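PDB 3RGO: phosphatidylglycerophosphatase and protein-tyrosine phosphatase 1 from Mus musculus, which dephosphorylates phosphatidylglycerophosphate to phosphatidylglycerol, a step on the way to cardiolipin, the phospholipid particular to mitochondria. Local coordinates for residues R4-G12 against S103-L111. Sequence-based numbering, arbitrary orientation.
With SO4 (sulfate ion), chain B.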
loop_
_atom_site.group_PDB
_atom_site.type_symbol
_atom_site.label_atom_id
_atom_site.label_comp_id
_atom_site.label_asym_id
_atom_site.label_seq_id
_atom_site.Cartn_x
_atom_site.Cartn_y
_atom_site.Cartn_z
ATOM N N ARG A 4 9.085 7.143 -2.542
ATOM C CA ARG A 4 7.957 7.948 -2.092
ATOM C C ARG A 4 6.989 8.169 -3.252
ATOM O O ARG A 4 7.402 8.537 -4.356
ATOM C CB ARG A 4 8.425 9.289 -1.520
ATOM C CG ARG A 4 7.276 10.244 -1.218
ATOM C CD ARG A 4 7.725 11.429 -0.377
ATOM N NE ARG A 4 8.257 11.020 0.922
ATOM C CZ ARG A 4 7.506 10.738 1.984
ATOM N NH1 ARG A 4 6.181 10.803 1.905
ATOM N NH2 ARG A 4 8.082 10.383 3.128
ATOM N N ILE A 5 5.704 7.931 -3.002
ATOM C CA ILE A 5 4.678 8.106 -4.024
ATOM C C ILE A 5 4.082 9.510 -3.941
ATOM O O ILE A 5 3.928 10.199 -4.954
ATOM C CB ILE A 5 3.557 7.056 -3.884
ATOM C CG1 ILE A 5 4.137 5.638 -3.992
ATOM C CG2 ILE A 5 2.486 7.278 -4.939
ATOM C CD1 ILE A 5 4.824 5.343 -5.321
ATOM N N ASP A 6 3.741 9.921 -2.725
ATOM C CA ASP A 6 3.333 11.295 -2.459
ATOM C C ASP A 6 3.656 11.654 -1.010
ATOM O O ASP A 6 4.467 10.985 -0.367
ATOM C CB ASP A 6 1.852 11.544 -2.813
ATOM C CG ASP A 6 0.883 10.744 -1.950
ATOM O OD1 ASP A 6 1.306 10.169 -0.927
ATOM O OD2 ASP A 6 -0.320 10.704 -2.295
ATOM N N HIS A 7 3.035 12.708 -0.497
ATOM C CA HIS A 7 3.334 13.169 0.853
ATOM C C HIS A 7 2.983 12.126 1.925
ATOM O O HIS A 7 3.516 12.170 3.031
ATOM C CB HIS A 7 2.619 14.499 1.129
ATOM C CG HIS A 7 3.095 15.198 2.365
ATOM N ND1 HIS A 7 2.422 15.131 3.565
ATOM C CD2 HIS A 7 4.181 15.979 2.584
ATOM C CE1 HIS A 7 3.071 15.844 4.472
ATOM N NE2 HIS A 7 4.141 16.366 3.902
ATOM N N THR A 8 2.089 11.194 1.595
ATOM C CA THR A 8 1.632 10.188 2.560
ATOM C C THR A 8 2.241 8.808 2.319
ATOM O O THR A 8 2.799 8.189 3.226
ATOM C CB THR A 8 0.087 10.023 2.539
ATOM O OG1 THR A 8 -0.548 11.266 2.860
ATOM C CG2 THR A 8 -0.358 8.965 3.542
ATOM N N VAL A 9 2.131 8.329 1.087
ATOM C CA VAL A 9 2.434 6.933 0.795
ATOM C C VAL A 9 3.842 6.685 0.270
ATOM O O VAL A 9 4.347 7.425 -0.571
ATOM C CB VAL A 9 1.408 6.346 -0.189
ATOM C CG1 VAL A 9 1.869 4.979 -0.705
ATOM C CG2 VAL A 9 0.046 6.258 0.478
ATOM N N LEU A 10 4.472 5.637 0.790
ATOM C CA LEU A 10 5.684 5.097 0.195
ATOM C C LEU A 10 5.438 3.647 -0.208
ATOM O O LEU A 10 4.679 2.928 0.445
ATOM C CB LEU A 10 6.863 5.186 1.168
ATOM C CG LEU A 10 7.150 6.587 1.719
ATOM C CD1 LEU A 10 6.497 6.767 3.084
ATOM C CD2 LEU A 10 8.649 6.828 1.803
ATOM N N LEU A 11 6.077 3.238 -1.298
ATOM C CA LEU A 11 5.963 1.883 -1.822
ATOM C C LEU A 11 7.365 1.286 -1.937
ATOM O O LEU A 11 8.244 1.882 -2.559
ATOM C CB LEU A 11 5.292 1.906 -3.196
ATOM C CG LEU A 11 5.339 0.615 -4.019
ATOM C CD1 LEU A 11 4.524 -0.494 -3.366
ATOM C CD2 LEU A 11 4.868 0.861 -5.445
ATOM N N GLY A 12 7.578 0.121 -1.332
ATOM C CA GLY A 12 8.891 -0.507 -1.366
ATOM C C GLY A 12 8.914 -1.988 -1.040
ATOM O O GLY A 12 7.884 -2.593 -0.744
ATOM N N SER A 103 1.788 -5.012 -3.782
ATOM C CA SER A 103 1.896 -3.760 -3.052
ATOM C C SER A 103 1.637 -2.569 -3.977
ATOM O O SER A 103 1.044 -1.566 -3.569
ATOM C CB SER A 103 3.261 -3.664 -2.359
ATOM O OG SER A 103 4.314 -3.876 -3.278
ATOM N N ALA A 104 2.075 -2.691 -5.226
ATOM C CA ALA A 104 1.792 -1.685 -6.243
ATOM C C ALA A 104 0.285 -1.541 -6.475
ATOM O O ALA A 104 -0.226 -0.441 -6.666
ATOM C CB ALA A 104 2.494 -2.040 -7.546
ATOM N N THR A 105 -0.422 -2.663 -6.448
ATOM C CA THR A 105 -1.868 -2.661 -6.652
ATOM C C THR A 105 -2.590 -1.914 -5.528
ATOM O O THR A 105 -3.539 -1.157 -5.771
ATOM C CB THR A 105 -2.393 -4.100 -6.771
ATOM O OG1 THR A 105 -1.784 -4.724 -7.908
ATOM C CG2 THR A 105 -3.906 -4.113 -6.936
ATOM N N MET A 106 -2.127 -2.124 -4.299
ATOM C CA MET A 106 -2.680 -1.433 -3.132
ATOM C C MET A 106 -2.508 0.072 -3.270
ATOM O O MET A 106 -3.446 0.846 -3.028
ATOM C CB MET A 106 -1.997 -1.925 -1.847
ATOM C CG MET A 106 -2.507 -1.263 -0.558
ATOM S SD MET A 106 -4.198 -1.772 -0.096
ATOM C CE MET A 106 -3.997 -3.549 -0.034
ATOM N N VAL A 107 -1.304 0.486 -3.654
ATOM C CA VAL A 107 -1.022 1.904 -3.864
ATOM C C VAL A 107 -1.868 2.453 -5.013
ATOM O O VAL A 107 -2.333 3.590 -4.952
ATOM C CB VAL A 107 0.489 2.178 -4.110
ATOM C CG1 VAL A 107 0.713 3.635 -4.496
ATOM C CG2 VAL A 107 1.319 1.820 -2.868
ATOM N N ALA A 108 -2.072 1.641 -6.050
ATOM C CA ALA A 108 -2.937 2.021 -7.162
ATOM C C ALA A 108 -4.342 2.356 -6.682
ATOM O O ALA A 108 -4.938 3.337 -7.121
ATOM C CB ALA A 108 -2.985 0.904 -8.226
ATOM N N ALA A 109 -4.875 1.541 -5.779
ATOM C CA ALA A 109 -6.223 1.769 -5.282
ATOM C C ALA A 109 -6.292 3.093 -4.522
ATOM O O ALA A 109 -7.223 3.875 -4.703
ATOM C CB ALA A 109 -6.670 0.610 -4.399
ATOM N N TYR A 110 -5.295 3.330 -3.675
ATOM C CA TYR A 110 -5.157 4.597 -2.964
ATOM C C TYR A 110 -5.218 5.788 -3.922
ATOM O O TYR A 110 -6.011 6.709 -3.723
ATOM C CB TYR A 110 -3.839 4.607 -2.177
ATOM C CG TYR A 110 -3.359 5.972 -1.742
ATOM C CD1 TYR A 110 -3.889 6.591 -0.617
ATOM C CD2 TYR A 110 -2.365 6.638 -2.452
ATOM C CE1 TYR A 110 -3.449 7.846 -0.215
ATOM C CE2 TYR A 110 -1.917 7.881 -2.061
ATOM C CZ TYR A 110 -2.463 8.484 -0.944
ATOM O OH TYR A 110 -2.016 9.725 -0.553
ATOM N N LEU A 111 -4.386 5.765 -4.963
ATOM C CA LEU A 111 -4.346 6.857 -5.934
ATOM C C LEU A 111 -5.664 7.020 -6.689
ATOM O O LEU A 111 -6.109 8.143 -6.959
ATOM C CB LEU A 111 -3.191 6.656 -6.914
ATOM C CG LEU A 111 -1.788 6.749 -6.305
ATOM C CD1 LEU A 111 -0.737 6.355 -7.331
ATOM C CD2 LEU A 111 -1.517 8.148 -5.753
HETATM S S SO4 B . 4.972 -7.645 -4.524
HETATM O O1 SO4 B . 4.009 -8.512 -5.195
HETATM O O2 SO4 B . 5.927 -7.114 -5.491
HETATM O O3 SO4 B . 4.262 -6.548 -3.877
HETATM O O4 SO4 B . 5.706 -8.411 -3.519
HETATM O O HOH W 1 -1.034 12.625 0.794
#
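The hydroxyl of Y110 donates to D6, OH to OD2 at 2.6 Å, and meets the syn lone pair of that oxygen at the edge of the ring, with carboxylate and ring planes 80° apart. The other oxygen turns back on its own loop: OD1 of D6 accepts from T8 N, above the carboxylate plane, and from V9 N at 2.8 Å, nearly along its C-O axis. The bond from T8 N closes an Asx turn, the one from V9 N extends it to an Asx motif, and this double grip probably restrains the carboxylate's rotation. With an alanine at D6, the Y110 hydroxyl is likely to lose its acceptor, and the amides of T8 and V9 the oxygen they share.

Over one face of the Y110 ring sits V9 CG2, a CH-pi contact 3.6 Å from the ring centroid and 12° off its normal. The other branch, CG1, anti to the backbone N (chi1 169°), meets V107 CG2 at 3.9 Å. V107 is wedged among three apolar side chains: its CG1 touches I5 CG1, while CG2 also receives L11 CD1 at 4.0 Å. L11 CD1 reaches on to S103 OG at 3.4 Å.

S103, its side chain about 4 Å from that of C96, the predicted phosphocysteine residue, gives N and OG to O3 of a sulfate, probably from the crystallisation liquor, where a substrate phosphate would be expected; backbone amides of K97, A98 and R100 hold it further. Strand 9-12 thus packs on the helix following the phosphate-binding loop, as in the dual-specificity phosphatase fold.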